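Local atomic coordinates of beta-ketoacyl synthase (Burkholderia phymatum, PDB entry 4EWG), a protein that probably catalyses the condensation step of fatty acid chain elongation, acting as a 3-oxoacyl-[acyl-carrier-protein] synthase. Residues Ala259-Ala271 against Thr280-Ala292. Numbering follows the deposited sequence.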
loop_
_atom_site.group_PDB
_atom_site.type_symbol
_atom_site.label_atom_id
_atom_site.label_comp_id
_atom_site.label_asym_id
_atom_site.label_seq_id
_atom_site.Cartn_x
_atom_site.Cartn_y
_atom_site.Cartn_z
ATOM N N ALA A 259 5.526 25.060 -4.399
ATOM C CA ALA A 259 6.895 24.567 -4.142
ATOM C C ALA A 259 7.242 23.569 -5.215
ATOM O O ALA A 259 6.380 23.170 -6.008
ATOM C CB ALA A 259 7.001 23.913 -2.771
ATOM N N GLU A 260 8.515 23.183 -5.261
ATOM C CA GLU A 260 8.974 22.103 -6.128
ATOM C C GLU A 260 9.520 21.012 -5.224
ATOM O O GLU A 260 10.178 21.304 -4.225
ATOM C CB GLU A 260 10.070 22.588 -7.096
ATOM C CG GLU A 260 10.723 21.476 -7.897
ATOM C CD GLU A 260 11.700 21.968 -8.961
ATOM O OE1 GLU A 260 12.163 23.133 -8.895
ATOM O OE2 GLU A 260 12.011 21.179 -9.864
ATOM N N ILE A 261 9.257 19.762 -5.580
ATOM C CA ILE A 261 9.805 18.633 -4.842
ATOM C C ILE A 261 11.073 18.274 -5.520
ATOM O O ILE A 261 11.061 18.011 -6.751
ATOM C CB ILE A 261 8.908 17.394 -4.891
ATOM C CG1 ILE A 261 7.498 17.726 -4.432
ATOM C CG2 ILE A 261 9.511 16.264 -4.039
ATOM C CD1 ILE A 261 6.555 16.540 -4.604
ATOM N N VAL A 262 12.176 18.278 -4.766
ATOM C CA VAL A 262 13.494 18.063 -5.376
ATOM C C VAL A 262 14.204 16.804 -4.908
ATOM O O VAL A 262 15.109 16.329 -5.586
ATOM C CB VAL A 262 14.422 19.301 -5.227
ATOM C CG1 VAL A 262 13.938 20.451 -6.146
ATOM C CG2 VAL A 262 14.517 19.775 -3.781
ATOM N N GLY A 263 13.787 16.221 -3.785
ATOM C CA GLY A 263 14.348 14.952 -3.348
ATOM C C GLY A 263 13.450 14.113 -2.489
ATOM O O GLY A 263 12.614 14.619 -1.717
ATOM N N PHE A 264 13.610 12.808 -2.617
ATOM C CA PHE A 264 12.899 11.874 -1.781
ATOM C C PHE A 264 13.807 10.725 -1.442
ATOM O O PHE A 264 14.379 10.121 -2.328
ATOM C CB PHE A 264 11.656 11.371 -2.512
ATOM C CG PHE A 264 10.936 10.269 -1.807
ATOM C CD1 PHE A 264 10.465 10.443 -0.521
ATOM C CD2 PHE A 264 10.682 9.057 -2.456
ATOM C CE1 PHE A 264 9.780 9.429 0.126
ATOM C CE2 PHE A 264 9.973 8.055 -1.820
ATOM C CZ PHE A 264 9.537 8.233 -0.521
ATOM N N GLY A 265 13.948 10.436 -0.160
ATOM C CA GLY A 265 14.748 9.295 0.303
ATOM C C GLY A 265 13.843 8.376 1.121
ATOM O O GLY A 265 13.020 8.847 1.910
ATOM N N CYS A 266 13.963 7.077 0.879
ATOM C CA CYS A 266 13.187 6.112 1.558
ATOM C C CYS A 266 13.958 4.844 1.767
ATOM O O CYS A 266 14.484 4.256 0.807
ATOM C CB CYS A 266 11.914 5.826 0.769
ATOM S SG CYS A 266 10.824 4.672 1.616
ATOM N N ASN A 267 14.029 4.422 3.022
ATOM C CA ASN A 267 14.693 3.187 3.402
ATOM C C ASN A 267 14.060 2.579 4.654
ATOM O O ASN A 267 13.028 3.044 5.102
ATOM C CB ASN A 267 16.216 3.403 3.582
ATOM C CG ASN A 267 16.570 4.186 4.827
ATOM O OD1 ASN A 267 15.706 4.763 5.486
ATOM N ND2 ASN A 267 17.850 4.201 5.162
ATOM N N SER A 268 14.655 1.508 5.164
ATOM C CA SER A 268 14.282 0.988 6.484
ATOM C C SER A 268 15.476 0.572 7.337
ATOM O O SER A 268 16.576 0.292 6.836
ATOM C CB SER A 268 13.277 -0.147 6.393
ATOM O OG SER A 268 13.506 -0.881 5.242
ATOM N N ASP A 269 15.231 0.547 8.644
ATOM C CA ASP A 269 16.253 0.190 9.623
ATOM C C ASP A 269 16.659 -1.281 9.550
ATOM O O ASP A 269 17.769 -1.619 9.914
ATOM C CB ASP A 269 15.764 0.469 11.046
ATOM C CG ASP A 269 15.481 1.957 11.324
ATOM O OD1 ASP A 269 16.011 2.829 10.585
ATOM O OD2 ASP A 269 14.740 2.234 12.320
ATOM N N GLY A 270 15.748 -2.143 9.111
ATOM C CA GLY A 270 15.951 -3.568 9.099
ATOM C C GLY A 270 16.447 -4.169 10.415
ATOM O O GLY A 270 17.267 -5.100 10.405
ATOM N N ALA A 271 15.970 -3.645 11.540
ATOM C CA ALA A 271 16.490 -4.004 12.836
ATOM C C ALA A 271 15.335 -4.338 13.721
ATOM O O ALA A 271 15.212 -5.458 14.149
ATOM C CB ALA A 271 17.329 -2.862 13.435
ATOM N N THR A 280 20.341 4.470 10.045
ATOM C CA THR A 280 19.512 4.298 8.861
ATOM C C THR A 280 18.492 5.416 8.702
ATOM O O THR A 280 18.105 5.724 7.573
ATOM C CB THR A 280 18.832 2.914 8.830
ATOM O OG1 THR A 280 18.531 2.516 10.171
ATOM C CG2 THR A 280 19.779 1.866 8.212
ATOM N N MET A 281 18.078 6.031 9.820
ATOM C CA MET A 281 17.259 7.252 9.764
ATOM C C MET A 281 18.064 8.376 9.084
ATOM O O MET A 281 17.565 9.047 8.190
ATOM C CB MET A 281 16.807 7.685 11.168
ATOM C CG MET A 281 15.826 6.712 11.831
ATOM S SD MET A 281 15.754 6.872 13.634
ATOM C CE MET A 281 14.601 8.235 13.839
ATOM N N ALA A 282 19.327 8.540 9.492
ATOM C CA ALA A 282 20.237 9.512 8.849
ATOM C C ALA A 282 20.367 9.198 7.368
ATOM O O ALA A 282 20.284 10.080 6.526
ATOM C CB ALA A 282 21.623 9.528 9.530
ATOM N N ARG A 283 20.566 7.919 7.058
ATOM C CA ARG A 283 20.793 7.481 5.658
ATOM C C ARG A 283 19.614 7.855 4.761
ATOM O O ARG A 283 19.799 8.243 3.597
ATOM C CB ARG A 283 21.083 5.973 5.630
ATOM C CG ARG A 283 21.398 5.364 4.266
ATOM C CD ARG A 283 22.682 5.902 3.653
ATOM N NE ARG A 283 22.797 5.520 2.241
ATOM C CZ ARG A 283 23.329 6.278 1.269
ATOM N NH1 ARG A 283 23.781 7.517 1.507
ATOM N NH2 ARG A 283 23.369 5.805 0.026
ATOM N N ALA A 284 18.399 7.789 5.302
ATOM C CA ALA A 284 17.226 8.233 4.569
ATOM C C ALA A 284 17.329 9.737 4.175
ATOM O O ALA A 284 17.018 10.117 3.032
ATOM C CB ALA A 284 15.970 7.961 5.380
ATOM N N MET A 285 17.774 10.570 5.117
ATOM C CA MET A 285 18.011 11.982 4.852
ATOM C C MET A 285 19.064 12.182 3.740
ATOM O O MET A 285 18.850 12.985 2.809
ATOM C CB MET A 285 18.456 12.695 6.140
ATOM C CG MET A 285 17.491 12.543 7.311
ATOM S SD MET A 285 18.049 13.423 8.781
ATOM C CE MET A 285 17.057 12.664 10.066
ATOM N N GLN A 286 20.176 11.442 3.830
ATOM C CA GLN A 286 21.259 11.430 2.810
ATOM C C GLN A 286 20.736 11.040 1.447
ATOM O O GLN A 286 21.085 11.639 0.445
ATOM C CB GLN A 286 22.333 10.343 3.140
ATOM C CG GLN A 286 23.502 10.656 4.053
ATOM C CD GLN A 286 24.211 9.347 4.549
ATOM O OE1 GLN A 286 24.795 8.573 3.732
ATOM N NE2 GLN A 286 24.130 9.074 5.890
ATOM N N LEU A 287 19.962 9.972 1.403
ATOM C CA LEU A 287 19.324 9.543 0.147
ATOM C C LEU A 287 18.530 10.685 -0.489
ATOM O O LEU A 287 18.587 10.884 -1.722
ATOM C CB LEU A 287 18.434 8.302 0.374
ATOM C CG LEU A 287 19.188 6.962 0.484
ATOM C CD1 LEU A 287 18.276 5.836 0.942
ATOM C CD2 LEU A 287 19.825 6.582 -0.847
ATOM N N ALA A 288 17.821 11.468 0.332
ATOM C CA ALA A 288 17.036 12.590 -0.208
ATOM C C ALA A 288 17.984 13.667 -0.751
ATOM O O ALA A 288 17.780 14.201 -1.852
ATOM C CB ALA A 288 16.137 13.182 0.863
ATOM N N LEU A 289 19.006 13.987 0.045
ATOM C CA LEU A 289 20.018 14.977 -0.354
ATOM C C LEU A 289 20.708 14.547 -1.654
ATOM O O LEU A 289 20.868 15.348 -2.560
ATOM C CB LEU A 289 21.040 15.224 0.764
ATOM C CG LEU A 289 20.574 16.015 2.012
ATOM C CD1 LEU A 289 21.645 15.928 3.124
ATOM C CD2 LEU A 289 20.228 17.484 1.747
ATOM N N GLU A 290 21.059 13.275 -1.751
ATOM C CA GLU A 290 21.657 12.738 -2.976
ATOM C C GLU A 290 20.685 12.820 -4.167
ATOM O O GLU A 290 21.077 13.168 -5.260
ATOM C CB GLU A 290 22.149 11.292 -2.763
ATOM C CG GLU A 290 23.360 11.162 -1.836
ATOM C CD GLU A 290 23.724 9.719 -1.507
ATOM O OE1 GLU A 290 22.977 8.798 -1.894
ATOM O OE2 GLU A 290 24.785 9.493 -0.871
ATOM N N ASP A 291 19.404 12.530 -3.934
ATOM C CA ASP A 291 18.390 12.606 -4.970
ATOM C C ASP A 291 18.250 14.054 -5.436
ATOM O O ASP A 291 18.055 14.305 -6.632
ATOM C CB ASP A 291 17.059 12.068 -4.429
ATOM C CG ASP A 291 15.975 11.969 -5.490
ATOM O OD1 ASP A 291 16.289 11.663 -6.648
ATOM O OD2 ASP A 291 14.820 12.208 -5.174
ATOM N N ALA A 292 18.367 15.005 -4.509
ATOM C CA ALA A 292 18.264 16.445 -4.858
ATOM C C ALA A 292 19.600 17.031 -5.367
ATOM O O ALA A 292 19.656 18.219 -5.740
ATOM C CB ALA A 292 17.770 17.232 -3.663
HETATM O O HOH W 1 19.644 -0.214 11.336
#
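The amide of N267 meets T280 edge-on: ND2 donates to the carbonyl O of T280 at 2.9 Å, and this oxygen lies almost exactly in the amide plane. Over one amide face, at the oxygen end, stands the A284 methyl, its CB 3.2 Å from OD1 of N267. T280 O also accepts the helical bond from A284 N, which reaches it from the opposite face of the carbonyl. With chi1 at 72°, CG of N267 sits between its backbone N and carbonyl carbon. D269 presents its carboxylate differently: the hydroxyl of T280, also hydrogen-bonded with T277 O, donates to OD1 from above the plane, with OG1 to OD1 at 2.6 Å. At the far end, D291 OD2 uses its anti lone pair to take F264 N (2.9 Å), while its OD1 forms a salt bridge with K186 of the second subunit. Between these polar ends, G265 CA lies 3.6 Å from A284 O and G263 CA 3.8 Å from A288 O. Strand 259-268 and helix segment 280-291 run roughly antiparallel, at 149°. N403 from strand 402-409 donates to both N267 OD1 and D269 OD1. The contact illustrates a general principle: glycines let helix and strand approach closely, while side-chain-to-backbone bonds towards both ends probably set their register.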